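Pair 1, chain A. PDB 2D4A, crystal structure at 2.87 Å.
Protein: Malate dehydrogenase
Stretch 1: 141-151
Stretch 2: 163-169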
# COMPACT_ATOMS: atom_id res chain seq x y z
N SER A 141 1.05 -23.81 6.94
CA SER A 141 0.23 -24.22 8.07
C SER A 141 0.24 -23.31 9.25
O SER A 141 -0.75 -22.68 9.73
CB SER A 141 0.66 -25.64 8.51
OG SER A 141 2.03 -25.73 8.79
N GLY A 142 1.35 -23.05 9.83
CA GLY A 142 1.56 -22.25 11.03
C GLY A 142 1.13 -20.78 11.04
O GLY A 142 0.57 -20.30 12.03
N ILE A 143 1.40 -20.06 9.96
CA ILE A 143 1.01 -18.65 9.88
C ILE A 143 -0.48 -18.56 10.15
O ILE A 143 -0.90 -17.86 11.06
CB ILE A 143 1.37 -18.04 8.49
CG1 ILE A 143 2.89 -17.89 8.37
CG2 ILE A 143 0.68 -16.68 8.29
CD1 ILE A 143 3.36 -17.54 6.97
N LEU A 144 -1.29 -19.29 9.38
CA LEU A 144 -2.73 -19.26 9.59
C LEU A 144 -3.17 -19.74 10.98
O LEU A 144 -4.11 -19.18 11.54
CB LEU A 144 -3.46 -20.06 8.51
CG LEU A 144 -5.00 -20.05 8.55
CD1 LEU A 144 -5.55 -18.63 8.67
CD2 LEU A 144 -5.50 -20.71 7.28
N ASP A 145 -2.52 -20.76 11.54
CA ASP A 145 -2.91 -21.22 12.88
C ASP A 145 -2.64 -20.10 13.88
O ASP A 145 -3.44 -19.81 14.77
CB ASP A 145 -2.11 -22.45 13.32
CG ASP A 145 -2.37 -23.67 12.46
OD1 ASP A 145 -3.56 -23.99 12.19
OD2 ASP A 145 -1.38 -24.33 12.06
N SER A 146 -1.48 -19.47 13.72
CA SER A 146 -1.04 -18.38 14.58
C SER A 146 -1.98 -17.16 14.49
O SER A 146 -2.29 -16.53 15.50
CB SER A 146 0.39 -18.00 14.20
OG SER A 146 0.90 -16.96 15.01
N ALA A 147 -2.43 -16.84 13.29
CA ALA A 147 -3.33 -15.70 13.08
C ALA A 147 -4.71 -15.97 13.66
O ALA A 147 -5.35 -15.07 14.23
CB ALA A 147 -3.43 -15.37 11.59
N ARG A 148 -5.19 -17.21 13.51
CA ARG A 148 -6.50 -17.59 14.04
C ARG A 148 -6.46 -17.59 15.57
O ARG A 148 -7.39 -17.15 16.24
CB ARG A 148 -6.91 -18.98 13.51
CG ARG A 148 -7.45 -18.99 12.08
CD ARG A 148 -7.63 -20.41 11.58
NE ARG A 148 -8.30 -20.52 10.28
CZ ARG A 148 -8.31 -21.62 9.54
NH1 ARG A 148 -7.69 -22.71 9.96
NH2 ARG A 148 -8.94 -21.66 8.37
N MET A 149 -5.36 -18.10 16.12
CA MET A 149 -5.18 -18.14 17.56
C MET A 149 -5.21 -16.70 18.04
O MET A 149 -5.93 -16.36 18.98
CB MET A 149 -3.83 -18.76 17.88
CG MET A 149 -3.45 -18.71 19.34
SD MET A 149 -3.41 -20.35 20.06
CE MET A 149 -5.16 -20.62 20.32
N ALA A 150 -4.43 -15.85 17.37
CA ALA A 150 -4.34 -14.44 17.70
C ALA A 150 -5.70 -13.74 17.61
O ALA A 150 -6.03 -12.89 18.44
CB ALA A 150 -3.35 -13.76 16.77
N TYR A 151 -6.47 -14.12 16.60
CA TYR A 151 -7.80 -13.56 16.36
C TYR A 151 -8.77 -13.89 17.50
O TYR A 151 -9.49 -13.01 18.00
CB TYR A 151 -8.34 -14.08 15.03
CG TYR A 151 -9.77 -13.70 14.73
CD1 TYR A 151 -10.83 -14.50 15.18
CD2 TYR A 151 -10.08 -12.52 14.04
CE1 TYR A 151 -12.15 -14.14 14.94
CE2 TYR A 151 -11.40 -12.15 13.80
CZ TYR A 151 -12.42 -12.96 14.25
OH TYR A 151 -13.72 -12.60 14.05
N SER A 163 -1.52 -6.99 18.39
CA SER A 163 -0.80 -6.94 19.64
C SER A 163 -0.67 -8.29 20.31
O SER A 163 -0.24 -8.38 21.46
CB SER A 163 -1.46 -5.95 20.59
OG SER A 163 -1.19 -4.63 20.18
N VAL A 164 -1.03 -9.33 19.59
CA VAL A 164 -0.95 -10.67 20.14
C VAL A 164 0.13 -11.46 19.44
O VAL A 164 0.21 -11.49 18.22
CB VAL A 164 -2.27 -11.40 19.98
CG1 VAL A 164 -2.15 -12.79 20.59
CG2 VAL A 164 -3.37 -10.60 20.65
N ASN A 165 0.96 -12.12 20.24
CA ASN A 165 2.05 -12.93 19.73
C ASN A 165 1.73 -14.38 20.11
O ASN A 165 1.91 -14.77 21.26
CB ASN A 165 3.35 -12.44 20.38
CG ASN A 165 4.56 -13.27 20.01
OD1 ASN A 165 5.44 -13.49 20.84
ND2 ASN A 165 4.61 -13.73 18.75
N ALA A 166 1.25 -15.18 19.16
CA ALA A 166 0.89 -16.57 19.45
C ALA A 166 1.84 -17.60 18.85
O ALA A 166 2.04 -17.64 17.64
CB ALA A 166 -0.53 -16.85 18.99
N ILE A 167 2.39 -18.45 19.71
CA ILE A 167 3.31 -19.48 19.25
C ILE A 167 2.60 -20.84 19.13
O ILE A 167 1.94 -21.29 20.07
CB ILE A 167 4.53 -19.57 20.23
CG1 ILE A 167 5.37 -18.30 20.11
CG2 ILE A 167 5.37 -20.81 19.95
CD1 ILE A 167 5.93 -18.04 18.72
N VAL A 168 2.71 -21.48 17.97
CA VAL A 168 2.08 -22.77 17.75
C VAL A 168 3.09 -23.76 17.16
O VAL A 168 4.12 -23.34 16.62
CB VAL A 168 0.84 -22.65 16.81
CG1 VAL A 168 -0.27 -21.89 17.50
CG2 VAL A 168 1.23 -21.93 15.51
N LEU A 169 2.81 -25.05 17.26
CA LEU A 169 3.70 -26.09 16.73
C LEU A 169 2.91 -27.37 16.47
O LEU A 169 1.72 -27.45 16.76
CB LEU A 169 4.80 -26.44 17.73
CG LEU A 169 5.86 -25.45 18.18
CD1 LEU A 169 6.45 -25.93 19.50
CD2 LEU A 169 6.93 -25.30 17.12
O HOH W 1 0.66 -14.06 16.29

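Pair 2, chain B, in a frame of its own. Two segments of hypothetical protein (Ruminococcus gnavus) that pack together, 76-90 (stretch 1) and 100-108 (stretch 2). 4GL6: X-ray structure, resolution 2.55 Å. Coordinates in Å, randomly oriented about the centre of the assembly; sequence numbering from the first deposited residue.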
# COMPACT_ATOMS: atom_id res chain seq x y z
N GLY B 76 -0.84 11.57 -4.26
CA GLY B 76 -0.17 11.08 -5.49
C GLY B 76 0.33 9.66 -5.27
O GLY B 76 0.17 8.77 -6.12
N GLN B 77 0.91 9.49 -4.10
CA GLN B 77 1.37 8.21 -3.60
C GLN B 77 0.23 7.17 -3.59
O GLN B 77 0.43 6.03 -4.02
CB GLN B 77 1.89 8.45 -2.17
CG GLN B 77 2.79 7.40 -1.61
CD GLN B 77 3.42 7.86 -0.30
OE1 GLN B 77 4.55 8.36 -0.26
NE2 GLN B 77 2.64 7.77 0.75
N ARG B 78 -0.94 7.57 -3.10
CA ARG B 78 -2.12 6.69 -3.05
C ARG B 78 -2.59 6.24 -4.43
O ARG B 78 -2.94 5.08 -4.61
CB ARG B 78 -3.30 7.34 -2.29
CG ARG B 78 -4.65 6.63 -2.37
CD ARG B 78 -4.56 5.19 -1.88
NE ARG B 78 -5.53 4.32 -2.53
CZ ARG B 78 -5.45 2.98 -2.58
NH1 ARG B 78 -4.43 2.32 -2.04
NH2 ARG B 78 -6.39 2.30 -3.21
N LEU B 79 -2.61 7.18 -5.37
CA LEU B 79 -3.00 6.87 -6.73
C LEU B 79 -2.05 5.84 -7.36
O LEU B 79 -2.51 4.98 -8.13
CB LEU B 79 -3.05 8.14 -7.59
CG LEU B 79 -4.07 9.21 -7.20
CD1 LEU B 79 -3.83 10.47 -8.05
CD2 LEU B 79 -5.49 8.69 -7.35
N LEU B 80 -0.75 5.92 -7.03
CA LEU B 80 0.23 4.94 -7.52
C LEU B 80 -0.06 3.56 -6.86
O LEU B 80 -0.06 2.54 -7.55
CB LEU B 80 1.68 5.42 -7.33
CG LEU B 80 2.22 6.53 -8.26
CD1 LEU B 80 3.58 7.03 -7.78
CD2 LEU B 80 2.36 6.08 -9.71
N ALA B 81 -0.33 3.55 -5.55
CA ALA B 81 -0.74 2.32 -4.83
C ALA B 81 -1.99 1.70 -5.42
O ALA B 81 -2.03 0.50 -5.61
CB ALA B 81 -0.96 2.58 -3.32
N LYS B 82 -2.99 2.53 -5.75
CA LYS B 82 -4.25 2.06 -6.36
C LYS B 82 -3.97 1.27 -7.66
O LYS B 82 -4.58 0.21 -7.90
CB LYS B 82 -5.22 3.24 -6.62
CG LYS B 82 -6.62 2.89 -7.16
CD LYS B 82 -7.51 4.14 -7.26
CE LYS B 82 -8.84 3.85 -7.96
NZ LYS B 82 -9.60 2.75 -7.32
N GLN B 83 -3.04 1.78 -8.46
CA GLN B 83 -2.65 1.11 -9.71
C GLN B 83 -1.89 -0.18 -9.47
O GLN B 83 -2.10 -1.16 -10.19
CB GLN B 83 -1.84 2.05 -10.60
CG GLN B 83 -2.73 3.04 -11.31
CD GLN B 83 -1.96 4.23 -11.78
OE1 GLN B 83 -1.57 4.31 -12.95
NE2 GLN B 83 -1.69 5.14 -10.86
N MSE B 84 -1.01 -0.19 -8.47
CA MSE B 84 -0.24 -1.41 -8.11
C MSE B 84 -1.23 -2.51 -7.65
O MSE B 84 -1.16 -3.65 -8.10
CB MSE B 84 0.82 -1.10 -7.04
CG MSE B 84 1.88 -2.19 -6.92
SE MSE B 84 2.93 -2.01 -5.31
CE MSE B 84 4.22 -3.45 -5.52
N GLU B 85 -2.16 -2.12 -6.79
CA GLU B 85 -3.24 -2.99 -6.31
C GLU B 85 -4.06 -3.56 -7.46
O GLU B 85 -4.31 -4.76 -7.52
CB GLU B 85 -4.15 -2.21 -5.35
CG GLU B 85 -3.47 -1.91 -4.02
CD GLU B 85 -4.15 -0.85 -3.18
OE1 GLU B 85 -5.31 -0.46 -3.45
OE2 GLU B 85 -3.51 -0.39 -2.21
N SER B 86 -4.43 -2.69 -8.40
CA SER B 86 -5.23 -3.08 -9.54
C SER B 86 -4.55 -4.15 -10.41
O SER B 86 -5.16 -5.16 -10.76
CB SER B 86 -5.57 -1.84 -10.38
OG SER B 86 -6.48 -2.18 -11.40
N MSE B 87 -3.28 -3.91 -10.74
CA MSE B 87 -2.46 -4.84 -11.55
C MSE B 87 -2.25 -6.21 -10.85
O MSE B 87 -2.26 -7.25 -11.51
CB MSE B 87 -1.12 -4.19 -11.93
CG MSE B 87 -1.24 -3.05 -12.96
SE MSE B 87 0.48 -2.11 -13.33
CE MSE B 87 0.42 -0.70 -12.00
N ILE B 88 -2.08 -6.19 -9.54
CA ILE B 88 -1.98 -7.44 -8.78
C ILE B 88 -3.35 -8.14 -8.72
O ILE B 88 -3.42 -9.36 -8.90
CB ILE B 88 -1.39 -7.21 -7.38
CG1 ILE B 88 0.05 -6.73 -7.53
CG2 ILE B 88 -1.40 -8.51 -6.58
CD1 ILE B 88 0.69 -6.30 -6.24
N GLU B 89 -4.43 -7.37 -8.52
CA GLU B 89 -5.79 -7.92 -8.46
C GLU B 89 -6.18 -8.72 -9.70
O GLU B 89 -6.88 -9.71 -9.57
CB GLU B 89 -6.83 -6.84 -8.12
CG GLU B 89 -8.19 -7.43 -7.72
CD GLU B 89 -9.14 -6.44 -7.04
OE1 GLU B 89 -8.85 -5.23 -6.95
OE2 GLU B 89 -10.21 -6.89 -6.59
N GLU B 90 -5.69 -8.31 -10.87
CA GLU B 90 -5.90 -9.07 -12.12
C GLU B 90 -5.47 -10.55 -11.97
O GLU B 90 -6.11 -11.41 -12.55
CB GLU B 90 -5.18 -8.41 -13.30
CG GLU B 90 -5.87 -7.13 -13.76
CD GLU B 90 -5.02 -6.23 -14.65
OE1 GLU B 90 -3.81 -6.50 -14.88
OE2 GLU B 90 -5.58 -5.23 -15.15
N TYR B 100 -7.52 -8.97 0.40
CA TYR B 100 -7.24 -7.56 0.55
C TYR B 100 -5.84 -7.34 -0.00
O TYR B 100 -4.88 -7.97 0.47
CB TYR B 100 -7.34 -7.13 2.01
CG TYR B 100 -7.30 -5.62 2.16
CD1 TYR B 100 -6.07 -4.93 2.18
CD2 TYR B 100 -8.47 -4.88 2.31
CE1 TYR B 100 -6.03 -3.54 2.32
CE2 TYR B 100 -8.44 -3.49 2.46
CZ TYR B 100 -7.21 -2.83 2.47
OH TYR B 100 -7.15 -1.47 2.61
N ILE B 101 -5.72 -6.45 -1.00
CA ILE B 101 -4.45 -6.13 -1.62
C ILE B 101 -4.07 -4.74 -1.14
O ILE B 101 -4.75 -3.76 -1.44
CB ILE B 101 -4.56 -6.14 -3.15
CG1 ILE B 101 -5.08 -7.52 -3.64
CG2 ILE B 101 -3.21 -5.80 -3.77
CD1 ILE B 101 -5.45 -7.55 -5.11
N GLN B 102 -2.96 -4.66 -0.41
CA GLN B 102 -2.46 -3.39 0.14
C GLN B 102 -1.16 -2.96 -0.56
O GLN B 102 -0.12 -3.60 -0.40
CB GLN B 102 -2.21 -3.55 1.63
CG GLN B 102 -1.94 -2.25 2.36
CD GLN B 102 -1.40 -2.50 3.74
OE1 GLN B 102 -0.28 -2.97 3.90
NE2 GLN B 102 -2.18 -2.16 4.73
N GLY B 103 -1.23 -1.88 -1.32
CA GLY B 103 -0.06 -1.33 -2.01
C GLY B 103 0.71 -0.44 -1.05
O GLY B 103 0.11 0.35 -0.34
N ASP B 104 2.04 -0.57 -1.06
CA ASP B 104 2.95 0.17 -0.18
C ASP B 104 4.03 0.85 -1.03
O ASP B 104 5.12 0.31 -1.23
CB ASP B 104 3.55 -0.82 0.85
CG ASP B 104 4.48 -0.16 1.87
OD1 ASP B 104 4.46 1.07 2.09
OD2 ASP B 104 5.24 -0.93 2.47
N ILE B 105 3.67 2.02 -1.55
CA ILE B 105 4.53 2.85 -2.39
C ILE B 105 4.83 4.13 -1.62
O ILE B 105 3.93 4.79 -1.19
CB ILE B 105 3.83 3.18 -3.72
CG1 ILE B 105 3.69 1.90 -4.55
CG2 ILE B 105 4.63 4.21 -4.53
CD1 ILE B 105 2.80 2.01 -5.77
N ILE B 106 6.11 4.43 -1.44
CA ILE B 106 6.59 5.62 -0.72
C ILE B 106 7.37 6.54 -1.66
O ILE B 106 8.44 6.17 -2.13
CB ILE B 106 7.49 5.23 0.46
CG1 ILE B 106 6.70 4.41 1.51
CG2 ILE B 106 8.14 6.47 1.08
CD1 ILE B 106 5.58 5.16 2.23
N ILE B 107 6.85 7.74 -1.89
CA ILE B 107 7.47 8.77 -2.72
C ILE B 107 8.43 9.56 -1.84
O ILE B 107 7.99 10.14 -0.85
CB ILE B 107 6.42 9.77 -3.25
CG1 ILE B 107 5.38 9.06 -4.11
CG2 ILE B 107 7.07 10.89 -4.04
CD1 ILE B 107 5.94 8.30 -5.30
N PRO B 108 9.74 9.59 -2.18
CA PRO B 108 10.72 10.33 -1.36
C PRO B 108 10.61 11.87 -1.48
O PRO B 108 10.07 12.39 -2.48
CB PRO B 108 12.06 9.83 -1.90
CG PRO B 108 11.78 9.46 -3.33
CD PRO B 108 10.36 9.01 -3.39

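The sharpest difference lies in how the helix is tied to the extended segment. In pair 1 the polar link starts at S146(A), whose OG donates a hydrogen bond to A166(A) O at 2.9 Å; in pair 2 the matching residue is A81(B), which cannot make such a bond, and its CB simply rests 3.9 Å from G103(B) O. Pair 2 instead uses the next helical turn: E85(B) OE2 accepts a hydrogen bond from G103(B) N at 2.9 Å, with an N-H...acceptor angle of 160°. The residue matching E85(B) is A150(A), which has no polar side-chain atom.

These different residues sit on a common backbone. Fourteen central residues superpose with an RMSD of 0.8 Å on N, CA and C, and the CA atoms of S146(A) and A81(B) fall 0.5 Å apart, those of A150(A) and E85(B) 0.3 Å. On the other segment, V164(A) matches I101(B), A166(A) matches G103(B) and V168(A) matches I105(B).

The A166(A)/G103(B) position shows the closest fit to the helix. A166(A) CB points toward it and lies 3.5 Å from M149(A) CG. The CA atoms of A81(B) and G103(B) are 4.7 Å apart, against 5.5 Å for S146(A) and A166(A), and an ideal CB on G103(B) would come within 3.0 Å of A81(B) O and 3.2 Å of E85(B) OE2. The glycine therefore leaves room both for the closer backbone and for the carboxylate. That carboxylate is also held from within the helix, since R78(B) NH1 donates to E85(B) OE2 at 2.9 Å as part of a salt bridge.

In pair 1 a water works at the same level: it donates to S146(A) OG and V164(A) O, each at 3.2 Å from the water oxygen, and accepts from A166(A) N, 3.1 Å from that oxygen. Thus the backbone N at this position is met by water in pair 1 and by a carboxylate in pair 2.

At the apolar positions, V168(A) touches two helix residues with its two methyls, CG2 to D145(A) CB at 4.0 Å and CG1 to M149(A) SD at 4.3 Å, while I105(B) meets the CB atoms of the matching L80(B) and M84(B) with the single CD1, each at 3.9 Å. Likewise V164(A) CG1 lies 4.1 Å from A150(A) CB, and I101(B) CG2 lies 3.9 Å from E85(B) CG. Within pair 2, Q77(B) OE1 also accepts a hydrogen bond from I107(B) N at 2.9 Å.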